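Local atomic coordinates of endoglucanase, glycoside hydrolase family 5 protein (Cytophaga hutchinsonii, PDB entry 5IHS), a protein that probably hydrolyses internal beta-1,4-glucosidic bonds of cellulose, as an endoglucanase of glycoside hydrolase family 5 with a TIM-barrel fold. Residues D170-P173 / Y174-V178. Sequence-based numbering, arbitrary orientation.
Sequences DIKP and YAEGV
Two successive turns of helix 167-185 meet here, and the side chains of Lys-172 and Glu-176 join them through an i to i+4 pair at a partly exposed edge. Lys-172 runs out fully extended, with CG anti to its own N (chi1 -170°), and its CE lies 3.3 Å from Glu-176 OE2. The charged ends are less close: NZ of Lys-172 stands 3.8 Å from OE2 of Glu-176, a long salt bridge; the ammonium is also hydrogen-bonded to Asn-208 OD1 and Pro-209 O. Glu-176 runs back, extended, along the preceding turn, its CG 3.3 Å from Lys-172 O. With an alanine here instead of Glu-176, Lys-172 would probably lose this nearby carboxylate and the contact along its aliphatic chain, leaving its charge less well balanced. The backbone bonds are i to i+4: Ala-175 N reaches Ile-171 O at 2.8 Å and Glu-176 N reaches Lys-172 O at 2.9 Å. The bond from Tyr-174 N to Asp-170 O is longer, 3.3 Å. In the TIM barrel this helix is the crossover between the parallel strands 153-156 and 191-193, so one face packs against the barrel. Ile-171 and Ala-175 accordingly pack on Val-193, the small methyl of Ala-175 probably allowing a close approach. Pro-173 has no N-H to give to the turn before, and the helix is kinked there, yet its O still accepts from Gly-177 N at 3.2 Å. Tyr-174 suits a buried place where Val-157 O offers an acceptor: its ring supplies apolar surface and its OH is hydrogen-bonded to that oxygen. A chi1 of 159° brings the ring edge past Ile-171 O, which lies near its plane, and the ring stands edge-to-face with Tyr-158.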
ATOM      1  N   ASP A 170      17.721  -8.288  10.166  1.00 11.11           N
ATOM      2  CA  ASP A 170      17.768  -7.588   8.879  1.00 10.89           C
ATOM      3  C   ASP A 170      16.702  -6.508   8.762  1.00  9.70           C
ATOM      4  O   ASP A 170      17.034  -5.343   8.501  1.00 10.62           O
ATOM      5  CB  ASP A 170      17.581  -8.572   7.710  1.00 13.09           C
ATOM      6  CG  ASP A 170      18.647  -9.609   7.631  1.00 16.45           C
ATOM      7  OD1 ASP A 170      19.826  -9.236   7.758  1.00 18.02           O
ATOM      8  OD2 ASP A 170      18.292 -10.795   7.423  1.00 17.26           O
ATOM      9  N   ILE A 171      15.426  -6.865   8.915  1.00  8.50           N
ATOM     10  CA  ILE A 171      14.358  -5.924   8.597  1.00  8.24           C
ATOM     11  C   ILE A 171      14.307  -4.807   9.626  1.00  8.26           C
ATOM     12  O   ILE A 171      14.248  -3.618   9.277  1.00  8.42           O
ATOM     13  CB  ILE A 171      12.989  -6.621   8.503  1.00  8.25           C
ATOM     14  CG1 ILE A 171      12.991  -7.812   7.534  1.00  8.22           C
ATOM     15  CG2 ILE A 171      11.934  -5.589   8.115  1.00  8.76           C
ATOM     16  CD1 ILE A 171      11.767  -8.720   7.662  1.00  8.35           C
ATOM     17  N   LYS A 172      14.243  -5.174  10.909  1.00  8.25           N
ATOM     18  CA  LYS A 172      14.048  -4.157  11.943  1.00  8.84           C
ATOM     19  C   LYS A 172      15.178  -3.139  11.957  1.00  9.08           C
ATOM     20  O   LYS A 172      14.891  -1.927  11.964  1.00  9.19           O
ATOM     21  CB  LYS A 172      13.801  -4.801  13.314  1.00  9.48           C
ATOM     22  CG  LYS A 172      13.369  -3.789  14.356  1.00 10.18           C
ATOM     23  CD  LYS A 172      13.159  -4.389  15.743  1.00 11.10           C
ATOM     24  CE  LYS A 172      12.560  -3.352  16.672  1.00 13.76           C
ATOM     25  NZ  LYS A 172      12.763  -3.650  18.094  1.00 15.94           N
ATOM     26  N   PRO A 173      16.460  -3.535  11.959  1.00  9.75           N
ATOM     27  CA  PRO A 173      17.525  -2.517  11.932  1.00 10.09           C
ATOM     28  C   PRO A 173      17.484  -1.649  10.684  1.00  9.62           C
ATOM     29  O   PRO A 173      17.707  -0.433  10.771  1.00  9.95           O
ATOM     30  CB  PRO A 173      18.816  -3.344  12.040  1.00 11.92           C
ATOM     31  CG  PRO A 173      18.403  -4.632  12.616  1.00 11.84           C
ATOM     32  CD  PRO A 173      17.011  -4.893  12.136  1.00 10.28           C
ATOM     33  N   TYR A 174      17.201  -2.236   9.516  1.00  9.08           N
ATOM     34  CA  TYR A 174      17.043  -1.437   8.306  1.00  8.72           C
ATOM     35  C   TYR A 174      15.931  -0.411   8.485  1.00  8.35           C
ATOM     36  O   TYR A 174      16.106   0.781   8.188  1.00  8.70           O
ATOM     37  CB  TYR A 174      16.736  -2.341   7.102  1.00  9.11           C
ATOM     38  CG  TYR A 174      16.085  -1.570   5.976  1.00  8.35           C
ATOM     39  CD1 TYR A 174      16.854  -0.873   5.049  1.00  8.97           C
ATOM     40  CD2 TYR A 174      14.706  -1.498   5.857  1.00  8.18           C
ATOM     41  CE1 TYR A 174      16.267  -0.136   4.036  1.00  8.75           C
ATOM     42  CE2 TYR A 174      14.122  -0.765   4.850  1.00  7.94           C
ATOM     43  CZ  TYR A 174      14.903  -0.079   3.946  1.00  8.41           C
ATOM     44  OH  TYR A 174      14.354   0.668   2.934  1.00  8.42           O
ATOM     45  N   ALA A 175      14.776  -0.863   8.973  1.00  8.20           N
ATOM     46  CA  ALA A 175      13.621   0.020   9.082  1.00  8.28           C
ATOM     47  C   ALA A 175      13.871   1.134  10.083  1.00  8.55           C
ATOM     48  O   ALA A 175      13.480   2.279   9.852  1.00  9.01           O
ATOM     49  CB  ALA A 175      12.373  -0.773   9.468  1.00  9.27           C
ATOM     50  N   GLU A 176      14.498   0.811  11.208  1.00  9.09           N
ATOM     51  CA  GLU A 176      14.802   1.830  12.203  1.00 10.14           C
ATOM     52  C   GLU A 176      15.686   2.931  11.624  1.00 10.11           C
ATOM     53  O   GLU A 176      15.488   4.113  11.923  1.00 10.56           O
ATOM     54  CB  GLU A 176      15.419   1.167  13.436  1.00 12.15           C
ATOM     55  CG  GLU A 176      14.375   0.399  14.234  1.00 15.51           C
ATOM     56  CD  GLU A 176      14.945  -0.396  15.373  1.00 20.43           C
ATOM     57  OE1 GLU A 176      16.087  -0.898  15.253  1.00 22.32           O
ATOM     58  OE2 GLU A 176      14.234  -0.528  16.390  1.00 22.24           O
ATOM     59  N   GLY A 177      16.672   2.565  10.798  1.00 10.44           N
ATOM     60  CA  GLY A 177      17.516   3.574  10.179  1.00 10.92           C
ATOM     61  C   GLY A 177      16.741   4.490   9.250  1.00 10.66           C
ATOM     62  O   GLY A 177      16.964   5.702   9.225  1.00 11.72           O
ATOM     63  N   VAL A 178      15.826   3.920   8.462  1.00  9.19           N
ATOM     64  CA  VAL A 178      15.013   4.730   7.556  1.00  8.64           C
ATOM     65  C   VAL A 178      14.012   5.585   8.332  1.00  8.76           C
ATOM     66  O   VAL A 178      13.795   6.759   8.009  1.00  9.03           O
ATOM     67  CB  VAL A 178      14.327   3.846   6.498  1.00  8.25           C
ATOM     68  CG1 VAL A 178      13.392   4.680   5.625  1.00  8.59           C
ATOM     69  CG2 VAL A 178      15.368   3.160   5.618  1.00  9.49           C
TER